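Local coordinates for protein PATF (Prochloron didemni, PDB 4BG2) that probably belongs to the prenyltransferases of cyanobactin (patellamide) biosynthesis, at residues F18-H22 and V50-C54; R114-T120 and L136-P142; K128-S132 and F181-R185; G191-P195 and H207-Y211. Residue numbers count along the deposited sequence, not the author numbering.

How the contacts relate
All four contacts belong to one antiparallel barrel and the helices packed around it. Contact 1 comes first along the chain and sets helix 3-25 on strand 48-57. Contacts 2 and 3 alternate in sequence: contact 2 pairs strands 116-124 and 133-140, while contact 3 joins the loop of that hairpin to the loop between strands 173-181 and 186-194. Contact 4 follows, setting helix 206-215 against the end of strand 186-194. Contacts 1 and 4 (centres about 28 Å apart) lie on opposite sides of the chain's centre, as do contacts 3 and 4 (about 31 Å). Together they sample an antiparallel barrel with helices outside, consistent with the ABBA prenyltransferase fold.

Contact 1 (F18-H22 and V50-C54); sequences FVRTH and VESSC
His22, Val50 and Ser52 carry most of this buried packing of a helix on the barrel wall. Helix 18-22 runs almost parallel to strand 50-54, their axes 11° apart and 9.4 Å at closest approach, with CA of Phe18 7.2 Å from CA of Val50 and CA of His22 7.2 Å from CA of Ser52. The t rotamer of His22 carries its ring across to the strand. Ser52 CB makes a CH-pi contact 3.7 Å from the centroid of the His22 ring, over its face. At the ring edge His22 NE2 gives a weak hydrogen bond to Ser53 O (3.2 Å), whereas His22 ND1 is hydrogen-bonded to Tyr300 OH. Cys54 SG approaches His22 CE1 obliquely at 3.7 Å. One turn earlier in the helix, Val50 (t) fits between Phe18 and Val19: its CG2 is 4.0 Å from Phe18 CD2 and its CG1 4.0 Å from Val19 CG2. Helix 34-42 lies against Val19, and strand 48-57, first of the sheet, pairs with strand 60-70 and with the last strand, 295-303, where the barrel closes.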
loop_
_atom_site.group_PDB
_atom_site.type_symbol
_atom_site.label_atom_id
_atom_site.label_comp_id
_atom_site.label_asym_id
_atom_site.label_seq_id
_atom_site.Cartn_x
_atom_site.Cartn_y
_atom_site.Cartn_z
ATOM N N PHE A 18 0.851 -3.743 16.999
ATOM C CA PHE A 18 1.428 -4.027 15.670
ATOM C C PHE A 18 2.402 -2.943 15.230
ATOM O O PHE A 18 3.514 -3.229 14.789
ATOM C CB PHE A 18 0.349 -4.168 14.587
ATOM C CG PHE A 18 -0.630 -5.275 14.848
ATOM C CD1 PHE A 18 -0.264 -6.388 15.572
ATOM C CD2 PHE A 18 -1.926 -5.190 14.368
ATOM C CE1 PHE A 18 -1.171 -7.401 15.818
ATOM C CE2 PHE A 18 -2.831 -6.205 14.591
ATOM C CZ PHE A 18 -2.451 -7.316 15.321
ATOM N N VAL A 19 1.950 -1.691 15.325
ATOM C CA VAL A 19 2.755 -0.570 14.872
ATOM C C VAL A 19 4.025 -0.466 15.741
ATOM O O VAL A 19 5.127 -0.293 15.218
ATOM C CB VAL A 19 1.931 0.731 14.896
ATOM C CG1 VAL A 19 2.827 1.931 14.755
ATOM C CG2 VAL A 19 0.861 0.715 13.815
ATOM N N ARG A 20 3.880 -0.599 17.046
ATOM C CA ARG A 20 5.038 -0.520 17.968
ATOM C C ARG A 20 6.026 -1.691 17.785
ATOM O O ARG A 20 7.224 -1.488 17.698
ATOM C CB ARG A 20 4.577 -0.462 19.413
ATOM C CG ARG A 20 3.848 0.831 19.779
ATOM C CD ARG A 20 4.806 1.998 19.994
ATOM N NE ARG A 20 4.103 3.285 20.100
ATOM C CZ ARG A 20 3.413 3.680 21.171
ATOM N NH1 ARG A 20 3.300 2.895 22.239
ATOM N NH2 ARG A 20 2.817 4.866 21.172
ATOM N N THR A 21 5.505 -2.903 17.686
ATOM C CA THR A 21 6.349 -4.078 17.461
ATOM C C THR A 21 7.181 -3.955 16.191
ATOM O O THR A 21 8.345 -4.324 16.166
ATOM C CB THR A 21 5.499 -5.338 17.417
ATOM O OG1 THR A 21 4.778 -5.424 18.648
ATOM C CG2 THR A 21 6.372 -6.596 17.235
ATOM N N HIS A 22 6.605 -3.360 15.156
ATOM C CA HIS A 22 7.341 -3.120 13.919
ATOM C C HIS A 22 8.497 -2.118 14.099
ATOM O O HIS A 22 9.625 -2.344 13.603
ATOM C CB HIS A 22 6.374 -2.612 12.864
ATOM C CG HIS A 22 6.991 -2.391 11.526
ATOM N ND1 HIS A 22 7.218 -3.419 10.637
ATOM C CD2 HIS A 22 7.418 -1.264 10.915
ATOM C CE1 HIS A 22 7.754 -2.932 9.532
ATOM N NE2 HIS A 22 7.889 -1.626 9.676
ATOM N N VAL A 50 -3.571 -3.594 9.771
ATOM C CA VAL A 50 -2.387 -2.768 9.731
ATOM C C VAL A 50 -1.392 -3.441 8.825
ATOM O O VAL A 50 -1.003 -4.597 9.078
ATOM C CB VAL A 50 -1.748 -2.586 11.120
ATOM C CG1 VAL A 50 -0.481 -1.744 11.013
ATOM C CG2 VAL A 50 -2.738 -1.981 12.103
ATOM N N GLU A 51 -1.025 -2.764 7.744
ATOM C CA GLU A 51 -0.063 -3.312 6.784
ATOM C C GLU A 51 1.230 -2.565 6.946
ATOM O O GLU A 51 1.341 -1.416 6.507
ATOM C CB GLU A 51 -0.547 -3.180 5.331
ATOM C CG GLU A 51 0.296 -4.002 4.345
ATOM C CD GLU A 51 -0.308 -4.102 2.934
ATOM O OE1 GLU A 51 -0.999 -3.161 2.519
ATOM O OE2 GLU A 51 -0.064 -5.111 2.212
ATOM N N SER A 52 2.184 -3.187 7.619
ATOM C CA SER A 52 3.498 -2.604 7.826
ATOM C C SER A 52 4.436 -3.064 6.695
ATOM O O SER A 52 4.244 -4.123 6.115
ATOM C CB SER A 52 4.073 -3.039 9.182
ATOM O OG SER A 52 3.177 -2.806 10.262
ATOM N N SER A 53 5.487 -2.313 6.429
ATOM C CA SER A 53 6.464 -2.750 5.447
ATOM C C SER A 53 7.859 -2.189 5.705
ATOM O O SER A 53 8.055 -1.271 6.528
ATOM C CB SER A 53 5.980 -2.381 4.052
ATOM O OG SER A 53 5.880 -0.975 3.904
ATOM N N CYS A 54 8.820 -2.779 5.019
ATOM C CA CYS A 54 10.195 -2.311 5.007
ATOM C C CYS A 54 10.636 -2.166 3.582
ATOM O O CYS A 54 10.529 -3.107 2.784
ATOM C CB CYS A 54 11.110 -3.289 5.719
ATOM S SG CYS A 54 10.724 -3.481 7.468
#

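Contact 2 (R114-T120 and L136-P142); sequences RKIINNT and LYIHIKP
Strands 116-119 and 136-140 pair antiparallel as the two arms of a beta hairpin in the barrel wall, their axes 4.8 Å apart at an angle of 161°. Ile116 with Ile140 and Asn119 with Ile138 are non-hydrogen-bonded pairs, CA to CA 4.5 and 4.3 Å; Asn118 with His139 is a hydrogen-bonded pair. Lys141 N donates to Lys115 O (2.9 Å), Ile117 N to His139 O (2.8 Å), His139 N to Asn118 O (2.9 Å) and Thr120 N to Tyr137 O (2.8 Å). Thr120 OG1, in the p rotamer, accepts from Tyr137 N at 2.9 Å, and Lys141 NZ reaches Arg114 O at 2.9 Å. On one face Ile116 CG2 meets Ile138 CG2 at 3.6 Å, packed against helix 101-110, while Asn119 there touches helix 79-91; on the other Asn118 OD1 lies 3.3 Å from CD2 at the His139 ring edge. Because Ile117, with near-helical angles (-77/-53), and Asn118 both oppose His139, the register slips by one residue, which defines a classic beta bulge in an antiparallel hairpin.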
loop_
_atom_site.group_PDB
_atom_site.type_symbol
_atom_site.label_atom_id
_atom_site.label_comp_id
_atom_site.label_asym_id
_atom_site.label_seq_id
_atom_site.Cartn_x
_atom_site.Cartn_y
_atom_site.Cartn_z
ATOM N N ARG A 114 -20.639 4.637 -5.266
ATOM C CA ARG A 114 -20.989 3.411 -4.538
ATOM C C ARG A 114 -20.084 2.247 -4.957
ATOM O O ARG A 114 -20.367 1.095 -4.648
ATOM C CB ARG A 114 -22.443 3.018 -4.813
ATOM C CG ARG A 114 -23.464 4.098 -4.488
ATOM C CD ARG A 114 -24.888 3.656 -4.827
ATOM N NE ARG A 114 -25.836 4.770 -4.897
ATOM C CZ ARG A 114 -27.166 4.648 -4.806
ATOM N NH1 ARG A 114 -27.743 3.459 -4.650
ATOM N NH2 ARG A 114 -27.929 5.732 -4.877
ATOM N N LYS A 115 -18.978 2.552 -5.629
ATOM C CA LYS A 115 -18.049 1.529 -6.123
ATOM C C LYS A 115 -16.711 1.498 -5.401
ATOM O O LYS A 115 -15.788 0.802 -5.830
ATOM C CB LYS A 115 -17.847 1.747 -7.609
ATOM C CG LYS A 115 -19.165 1.652 -8.373
ATOM C CD LYS A 115 -19.024 2.181 -9.781
ATOM C CE LYS A 115 -20.290 1.974 -10.564
ATOM N NZ LYS A 115 -19.955 2.121 -11.999
ATOM N N ILE A 116 -16.633 2.221 -4.287
ATOM C CA ILE A 116 -15.425 2.342 -3.491
ATOM C C ILE A 116 -15.686 1.709 -2.122
ATOM O O ILE A 116 -16.697 2.001 -1.472
ATOM C CB ILE A 116 -14.990 3.826 -3.347
ATOM C CG1 ILE A 116 -14.659 4.400 -4.718
ATOM C CG2 ILE A 116 -13.770 3.956 -2.452
ATOM C CD1 ILE A 116 -14.411 5.894 -4.752
ATOM N N ILE A 117 -14.773 0.836 -1.698
ATOM C CA ILE A 117 -14.858 0.185 -0.397
ATOM C C ILE A 117 -14.431 1.151 0.692
ATOM O O ILE A 117 -15.153 1.375 1.655
ATOM C CB ILE A 117 -13.963 -1.083 -0.313
ATOM C CG1 ILE A 117 -14.427 -2.136 -1.320
ATOM C CG2 ILE A 117 -14.010 -1.671 1.086
ATOM C CD1 ILE A 117 -13.468 -3.302 -1.484
ATOM N N ASN A 118 -13.254 1.721 0.530
ATOM C CA ASN A 118 -12.688 2.618 1.528
ATOM C C ASN A 118 -11.468 3.286 0.971
ATOM O O ASN A 118 -11.039 2.999 -0.153
ATOM C CB ASN A 118 -12.325 1.866 2.815
ATOM C CG ASN A 118 -11.182 0.858 2.636
ATOM O OD1 ASN A 118 -10.223 1.077 1.900
ATOM N ND2 ASN A 118 -11.256 -0.221 3.376
ATOM N N ASN A 119 -10.912 4.171 1.771
ATOM C CA ASN A 119 -9.521 4.575 1.626
ATOM C C ASN A 119 -8.758 4.174 2.887
ATOM O O ASN A 119 -9.354 3.982 3.928
ATOM C CB ASN A 119 -9.399 6.058 1.350
ATOM C CG ASN A 119 -9.866 6.911 2.516
ATOM O OD1 ASN A 119 -11.057 7.232 2.638
ATOM N ND2 ASN A 119 -8.937 7.268 3.383
ATOM N N THR A 120 -7.449 4.011 2.758
ATOM C CA THR A 120 -6.587 3.749 3.884
ATOM C C THR A 120 -6.054 5.080 4.415
ATOM O O THR A 120 -6.252 6.136 3.812
ATOM C CB THR A 120 -5.333 2.937 3.464
ATOM O OG1 THR A 120 -4.599 3.692 2.523
ATOM C CG2 THR A 120 -5.693 1.629 2.817
ATOM N N LEU A 136 -1.984 7.201 0.757
ATOM C CA LEU A 136 -3.418 6.973 0.809
ATOM C C LEU A 136 -3.810 6.075 -0.350
ATOM O O LEU A 136 -3.564 6.404 -1.503
ATOM C CB LEU A 136 -4.167 8.295 0.698
ATOM C CG LEU A 136 -3.776 9.381 1.717
ATOM C CD1 LEU A 136 -4.312 10.743 1.319
ATOM C CD2 LEU A 136 -4.263 9.062 3.115
ATOM N N TYR A 137 -4.465 4.956 -0.044
ATOM C CA TYR A 137 -4.923 4.067 -1.077
ATOM C C TYR A 137 -6.439 4.087 -1.104
ATOM O O TYR A 137 -7.069 4.037 -0.058
ATOM C CB TYR A 137 -4.430 2.636 -0.803
ATOM C CG TYR A 137 -2.958 2.436 -1.048
ATOM C CD1 TYR A 137 -2.462 2.406 -2.346
ATOM C CD2 TYR A 137 -2.062 2.241 0.008
ATOM C CE1 TYR A 137 -1.116 2.197 -2.597
ATOM C CE2 TYR A 137 -0.707 2.040 -0.244
ATOM C CZ TYR A 137 -0.252 2.019 -1.553
ATOM O OH TYR A 137 1.071 1.820 -1.835
ATOM N N ILE A 138 -7.002 4.109 -2.308
ATOM C CA ILE A 138 -8.415 3.905 -2.506
ATOM C C ILE A 138 -8.606 2.451 -2.949
ATOM O O ILE A 138 -8.051 2.028 -3.961
ATOM C CB ILE A 138 -8.962 4.822 -3.624
ATOM C CG1 ILE A 138 -8.549 6.272 -3.407
ATOM C CG2 ILE A 138 -10.474 4.678 -3.785
ATOM C CD1 ILE A 138 -9.166 6.928 -2.221
ATOM N N HIS A 139 -9.419 1.702 -2.219
ATOM C CA HIS A 139 -9.752 0.330 -2.591
ATOM C C HIS A 139 -11.118 0.266 -3.258
ATOM O O HIS A 139 -12.117 0.641 -2.669
ATOM C CB HIS A 139 -9.724 -0.570 -1.376
ATOM C CG HIS A 139 -8.355 -0.769 -0.839
ATOM N ND1 HIS A 139 -7.417 -1.545 -1.480
ATOM C CD2 HIS A 139 -7.751 -0.289 0.272
ATOM C CE1 HIS A 139 -6.296 -1.543 -0.780
ATOM N NE2 HIS A 139 -6.467 -0.774 0.279
ATOM N N ILE A 140 -11.121 -0.217 -4.497
ATOM C CA ILE A 140 -12.285 -0.213 -5.354
ATOM C C ILE A 140 -12.964 -1.568 -5.251
ATOM O O ILE A 140 -12.287 -2.570 -5.050
ATOM C CB ILE A 140 -11.844 0.062 -6.808
ATOM C CG1 ILE A 140 -11.141 1.420 -6.891
ATOM C CG2 ILE A 140 -13.017 0.025 -7.763
ATOM C CD1 ILE A 140 -10.284 1.584 -8.125
ATOM N N LYS A 141 -14.295 -1.596 -5.377
ATOM C CA LYS A 141 -15.041 -2.854 -5.318
ATOM C C LYS A 141 -14.681 -3.671 -6.546
ATOM O O LYS A 141 -14.773 -3.162 -7.661
ATOM C CB LYS A 141 -16.548 -2.600 -5.252
ATOM C CG LYS A 141 -16.993 -1.971 -3.945
ATOM C CD LYS A 141 -18.505 -1.908 -3.832
ATOM C CE LYS A 141 -18.924 -1.236 -2.541
ATOM N NZ LYS A 141 -20.373 -0.881 -2.555
ATOM N N PRO A 142 -14.241 -4.926 -6.354
ATOM C CA PRO A 142 -13.813 -5.756 -7.495
ATOM C C PRO A 142 -14.868 -6.052 -8.540
ATOM O O PRO A 142 -14.515 -6.207 -9.707
ATOM C CB PRO A 142 -13.378 -7.057 -6.829
ATOM C CG PRO A 142 -12.885 -6.620 -5.503
ATOM C CD PRO A 142 -13.851 -5.546 -5.083
#

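Contact 3 (K128-S132 and F181-R185); sequences KLEDS and FFDGR
Lys128 precedes a short 3-10 turn: its O accepts from Asp131 N (3.0 Å) and its NZ donates to Asp131 OD1 (3.1 Å), part of a salt bridge. Leu129, with chi1 t and chi2 p, sends CD1 to within 3.9 Å of Phe182 CD2, while its carbonyl O accepts Ser132 N at 3.0 Å. Glu130 comes next, its CB 4.0 Å from Asp183 CB. At Asp131 the carbonyl O meets the edge of the Phe181 ring, 3.7 Å from CD1. Ser132 O then takes the one hydrogen bond across the segments, from Phe182 N (3.0 Å), and sits over a face of the Phe182 ring, which chi1 m (-62°) places against Leu129 and Ser132. Within 181-185, Arg185 N donates to Asp183 OD1 (3.1 Å), an Asx turn, and Arg185 NE bridges to Asp183 OD2 (3.0 Å). Gly184 N binds Phe181 O (3.1 Å) and Phe181 N binds Arg185 O (2.8 Å); with Gly184 at 99/-8, this makes a type I turn with a G1 bulge, closing hairpin 173-181/186-194.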
loop_
_atom_site.group_PDB
_atom_site.type_symbol
_atom_site.label_atom_id
_atom_site.label_comp_id
_atom_site.label_asym_id
_atom_site.label_seq_id
_atom_site.Cartn_x
_atom_site.Cartn_y
_atom_site.Cartn_z
ATOM N N LYS A 128 14.902 11.465 5.713
ATOM C CA LYS A 128 14.742 12.810 6.253
ATOM C C LYS A 128 13.327 13.292 6.053
ATOM O O LYS A 128 12.566 12.693 5.291
ATOM C CB LYS A 128 15.742 13.775 5.611
ATOM C CG LYS A 128 15.870 13.642 4.112
ATOM C CD LYS A 128 17.022 14.474 3.617
ATOM C CE LYS A 128 17.394 14.161 2.183
ATOM N NZ LYS A 128 16.251 14.399 1.269
ATOM N N LEU A 129 12.980 14.365 6.749
ATOM C CA LEU A 129 11.627 14.906 6.741
ATOM C C LEU A 129 11.050 15.043 5.312
ATOM O O LEU A 129 9.960 14.572 5.038
ATOM C CB LEU A 129 11.603 16.267 7.466
ATOM C CG LEU A 129 10.253 16.976 7.594
ATOM C CD1 LEU A 129 9.267 16.123 8.365
ATOM C CD2 LEU A 129 10.442 18.324 8.280
ATOM N N GLU A 130 11.823 15.641 4.416
ATOM C CA GLU A 130 11.376 15.959 3.070
ATOM C C GLU A 130 11.165 14.727 2.182
ATOM O O GLU A 130 10.441 14.811 1.204
ATOM C CB GLU A 130 12.362 16.938 2.416
ATOM C CG GLU A 130 12.445 18.286 3.143
ATOM C CD GLU A 130 13.294 18.263 4.433
ATOM O OE1 GLU A 130 14.013 17.254 4.675
ATOM O OE2 GLU A 130 13.257 19.270 5.199
ATOM N N ASP A 131 11.736 13.582 2.552
ATOM C CA ASP A 131 11.490 12.315 1.855
ATOM C C ASP A 131 10.357 11.495 2.440
ATOM O O ASP A 131 10.065 10.435 1.931
ATOM C CB ASP A 131 12.713 11.404 1.900
ATOM C CG ASP A 131 13.798 11.833 0.976
ATOM O OD1 ASP A 131 13.666 12.905 0.341
ATOM O OD2 ASP A 131 14.801 11.081 0.889
ATOM N N SER A 132 9.757 11.939 3.540
ATOM C CA SER A 132 8.677 11.201 4.150
ATOM C C SER A 132 7.397 11.555 3.453
ATOM O O SER A 132 7.342 12.543 2.738
ATOM C CB SER A 132 8.624 11.507 5.650
ATOM O OG SER A 132 9.829 11.032 6.247
ATOM N N PHE A 181 4.471 13.585 -0.632
ATOM C CA PHE A 181 5.732 13.816 0.022
ATOM C C PHE A 181 5.758 15.187 0.693
ATOM O O PHE A 181 5.109 16.145 0.236
ATOM C CB PHE A 181 6.877 13.686 -0.962
ATOM C CG PHE A 181 7.062 12.299 -1.511
ATOM C CD1 PHE A 181 7.821 11.362 -0.823
ATOM C CD2 PHE A 181 6.526 11.940 -2.743
ATOM C CE1 PHE A 181 8.044 10.100 -1.346
ATOM C CE2 PHE A 181 6.745 10.676 -3.272
ATOM C CZ PHE A 181 7.500 9.749 -2.565
ATOM N N PHE A 182 6.564 15.287 1.743
ATOM C CA PHE A 182 6.592 16.486 2.574
ATOM C C PHE A 182 7.412 17.632 1.976
ATOM O O PHE A 182 7.417 18.715 2.520
ATOM C CB PHE A 182 7.094 16.157 3.976
ATOM C CG PHE A 182 6.231 15.187 4.720
ATOM C CD1 PHE A 182 4.964 14.867 4.278
ATOM C CD2 PHE A 182 6.678 14.618 5.881
ATOM C CE1 PHE A 182 4.169 13.972 4.959
ATOM C CE2 PHE A 182 5.884 13.746 6.592
ATOM C CZ PHE A 182 4.625 13.414 6.127
ATOM N N ASP A 183 8.054 17.404 0.836
ATOM C CA ASP A 183 8.665 18.485 0.066
ATOM C C ASP A 183 7.764 19.036 -1.037
ATOM O O ASP A 183 8.210 19.847 -1.851
ATOM C CB ASP A 183 9.972 18.007 -0.567
ATOM C CG ASP A 183 9.774 16.897 -1.559
ATOM O OD1 ASP A 183 8.629 16.381 -1.714
ATOM O OD2 ASP A 183 10.786 16.495 -2.183
ATOM N N GLY A 184 6.514 18.600 -1.096
ATOM C CA GLY A 184 5.575 19.125 -2.084
ATOM C C GLY A 184 5.401 18.234 -3.318
ATOM O O GLY A 184 4.516 18.473 -4.113
ATOM N N ARG A 185 6.200 17.180 -3.466
ATOM C CA ARG A 185 5.965 16.209 -4.545
ATOM C C ARG A 185 4.790 15.304 -4.227
ATOM O O ARG A 185 4.589 14.895 -3.089
ATOM C CB ARG A 185 7.169 15.332 -4.762
ATOM C CG ARG A 185 8.291 15.995 -5.519
ATOM C CD ARG A 185 9.437 15.002 -5.674
ATOM N NE ARG A 185 9.983 14.679 -4.365
ATOM C CZ ARG A 185 10.095 13.460 -3.846
ATOM N NH1 ARG A 185 9.746 12.378 -4.523
ATOM N NH2 ARG A 185 10.581 13.337 -2.623
#

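Contact 4 (G191-P195 and H207-Y211); sequences GPCAP and HLEQY
Here a helix packs across the end of a barrel strand: strand 191-194 and helix 207-211 cross at -89°, their axes 7.8 Å apart, in what resembles the outer alpha layer of an ABBA-type barrel. The closest CA pair is Ala194 with Leu208 at 6.4 Å. Leu208 is the principal side chain. Its t,p rotamer (chi1 177°, chi2 55°) lays CD2 on the strand, 3.4 Å from Pro192 O, 3.7 Å from Cys193 C and 3.8 Å from Ala194 N, so that one methyl touches three consecutive residues. Pro192 CB and Ala194 CB, which both point toward the helix, lie 4.3 and 4.2 Å from Leu208 CD2, while the CB of Cys193 between them points away. The strand thus offers alternate residues to the helix, and the contact is purely van der Waals. Around it, Leu208 also touches Phe230 of strand 229-233, Pro192 meets Leu169 of helix 163-172, and Leu208 N is hydrogen-bonded to Asp172. Glu209, with chi1 m and chi2 t, extends past Ala194 toward Pro195: its CG lies 3.9 Å from Ala194 CB, and its OE2 ends 3.9 Å from Pro195 CD.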
loop_
_atom_site.group_PDB
_atom_site.type_symbol
_atom_site.label_atom_id
_atom_site.label_comp_id
_atom_site.label_asym_id
_atom_site.label_seq_id
_atom_site.Cartn_x
_atom_site.Cartn_y
_atom_site.Cartn_z
ATOM N N GLY A 191 -3.330 0.876 -10.006
ATOM C CA GLY A 191 -3.017 -0.455 -9.495
ATOM C C GLY A 191 -3.939 -1.522 -10.033
ATOM O O GLY A 191 -4.827 -1.975 -9.327
ATOM N N PRO A 192 -3.758 -1.898 -11.301
ATOM C CA PRO A 192 -4.455 -3.068 -11.777
ATOM C C PRO A 192 -4.021 -4.329 -11.022
ATOM O O PRO A 192 -2.845 -4.477 -10.670
ATOM C CB PRO A 192 -4.049 -3.146 -13.254
ATOM C CG PRO A 192 -2.752 -2.463 -13.312
ATOM C CD PRO A 192 -2.912 -1.315 -12.343
ATOM N N CYS A 193 -4.982 -5.205 -10.762
ATOM C CA CYS A 193 -4.744 -6.455 -10.052
ATOM C C CYS A 193 -5.365 -7.641 -10.783
ATOM O O CYS A 193 -6.327 -7.471 -11.531
ATOM C CB CYS A 193 -5.348 -6.388 -8.665
ATOM S SG CYS A 193 -4.563 -5.165 -7.618
ATOM N N ALA A 194 -4.806 -8.831 -10.542
ATOM C CA ALA A 194 -5.369 -10.099 -11.056
ATOM C C ALA A 194 -5.342 -11.173 -9.973
ATOM O O ALA A 194 -4.386 -11.247 -9.226
ATOM C CB ALA A 194 -4.583 -10.565 -12.274
ATOM N N PRO A 195 -6.372 -12.038 -9.916
ATOM C CA PRO A 195 -6.456 -13.077 -8.863
ATOM C C PRO A 195 -5.371 -14.158 -8.955
ATOM O O PRO A 195 -4.958 -14.498 -10.070
ATOM C CB PRO A 195 -7.835 -13.695 -9.106
ATOM C CG PRO A 195 -8.038 -13.569 -10.583
ATOM C CD PRO A 195 -7.405 -12.239 -10.961
ATOM N N HIS A 207 -7.180 -8.721 -18.328
ATOM C CA HIS A 207 -6.354 -7.808 -19.133
ATOM C C HIS A 207 -4.928 -7.736 -18.599
ATOM O O HIS A 207 -3.975 -7.736 -19.382
ATOM C CB HIS A 207 -6.950 -6.410 -19.219
ATOM C CG HIS A 207 -8.307 -6.365 -19.850
ATOM N ND1 HIS A 207 -8.515 -6.588 -21.194
ATOM C CD2 HIS A 207 -9.520 -6.079 -19.325
ATOM C CE1 HIS A 207 -9.805 -6.479 -21.462
ATOM N NE2 HIS A 207 -10.430 -6.141 -20.350
ATOM N N LEU A 208 -4.780 -7.694 -17.277
ATOM C CA LEU A 208 -3.464 -7.682 -16.655
ATOM C C LEU A 208 -2.726 -9.015 -16.878
ATOM O O LEU A 208 -1.529 -9.013 -17.139
ATOM C CB LEU A 208 -3.547 -7.370 -15.149
ATOM C CG LEU A 208 -2.209 -7.399 -14.373
ATOM C CD1 LEU A 208 -1.164 -6.475 -14.983
ATOM C CD2 LEU A 208 -2.399 -7.049 -12.907
ATOM N N GLU A 209 -3.425 -10.128 -16.739
ATOM C CA GLU A 209 -2.855 -11.453 -17.007
ATOM C C GLU A 209 -2.301 -11.517 -18.422
ATOM O O GLU A 209 -1.151 -11.936 -18.625
ATOM C CB GLU A 209 -3.903 -12.562 -16.857
ATOM C CG GLU A 209 -4.231 -12.922 -15.419
ATOM C CD GLU A 209 -5.425 -13.861 -15.287
ATOM O OE1 GLU A 209 -5.742 -14.594 -16.269
ATOM O OE2 GLU A 209 -6.048 -13.856 -14.197
ATOM N N GLN A 210 -3.124 -11.091 -19.384
ATOM C CA GLN A 210 -2.724 -11.111 -20.797
ATOM C C GLN A 210 -1.531 -10.214 -21.047
ATOM O O GLN A 210 -0.623 -10.595 -21.774
ATOM C CB GLN A 210 -3.864 -10.706 -21.753
ATOM C CG GLN A 210 -4.657 -11.868 -22.286
ATOM C CD GLN A 210 -3.806 -13.016 -22.833
ATOM O OE1 GLN A 210 -3.008 -12.845 -23.771
ATOM N NE2 GLN A 210 -3.990 -14.203 -22.251
ATOM N N TYR A 211 -1.567 -9.017 -20.465
ATOM C CA TYR A 211 -0.495 -8.047 -20.630
ATOM C C TYR A 211 0.801 -8.622 -20.072
ATOM O O TYR A 211 1.856 -8.526 -20.691
ATOM C CB TYR A 211 -0.850 -6.732 -19.909
ATOM C CG TYR A 211 0.260 -5.723 -19.955
ATOM C CD1 TYR A 211 0.363 -4.829 -21.007
ATOM C CD2 TYR A 211 1.238 -5.692 -18.970
ATOM C CE1 TYR A 211 1.402 -3.907 -21.070
ATOM C CE2 TYR A 211 2.282 -4.783 -19.033
ATOM C CZ TYR A 211 2.359 -3.895 -20.084
ATOM O OH TYR A 211 3.375 -2.978 -20.141
#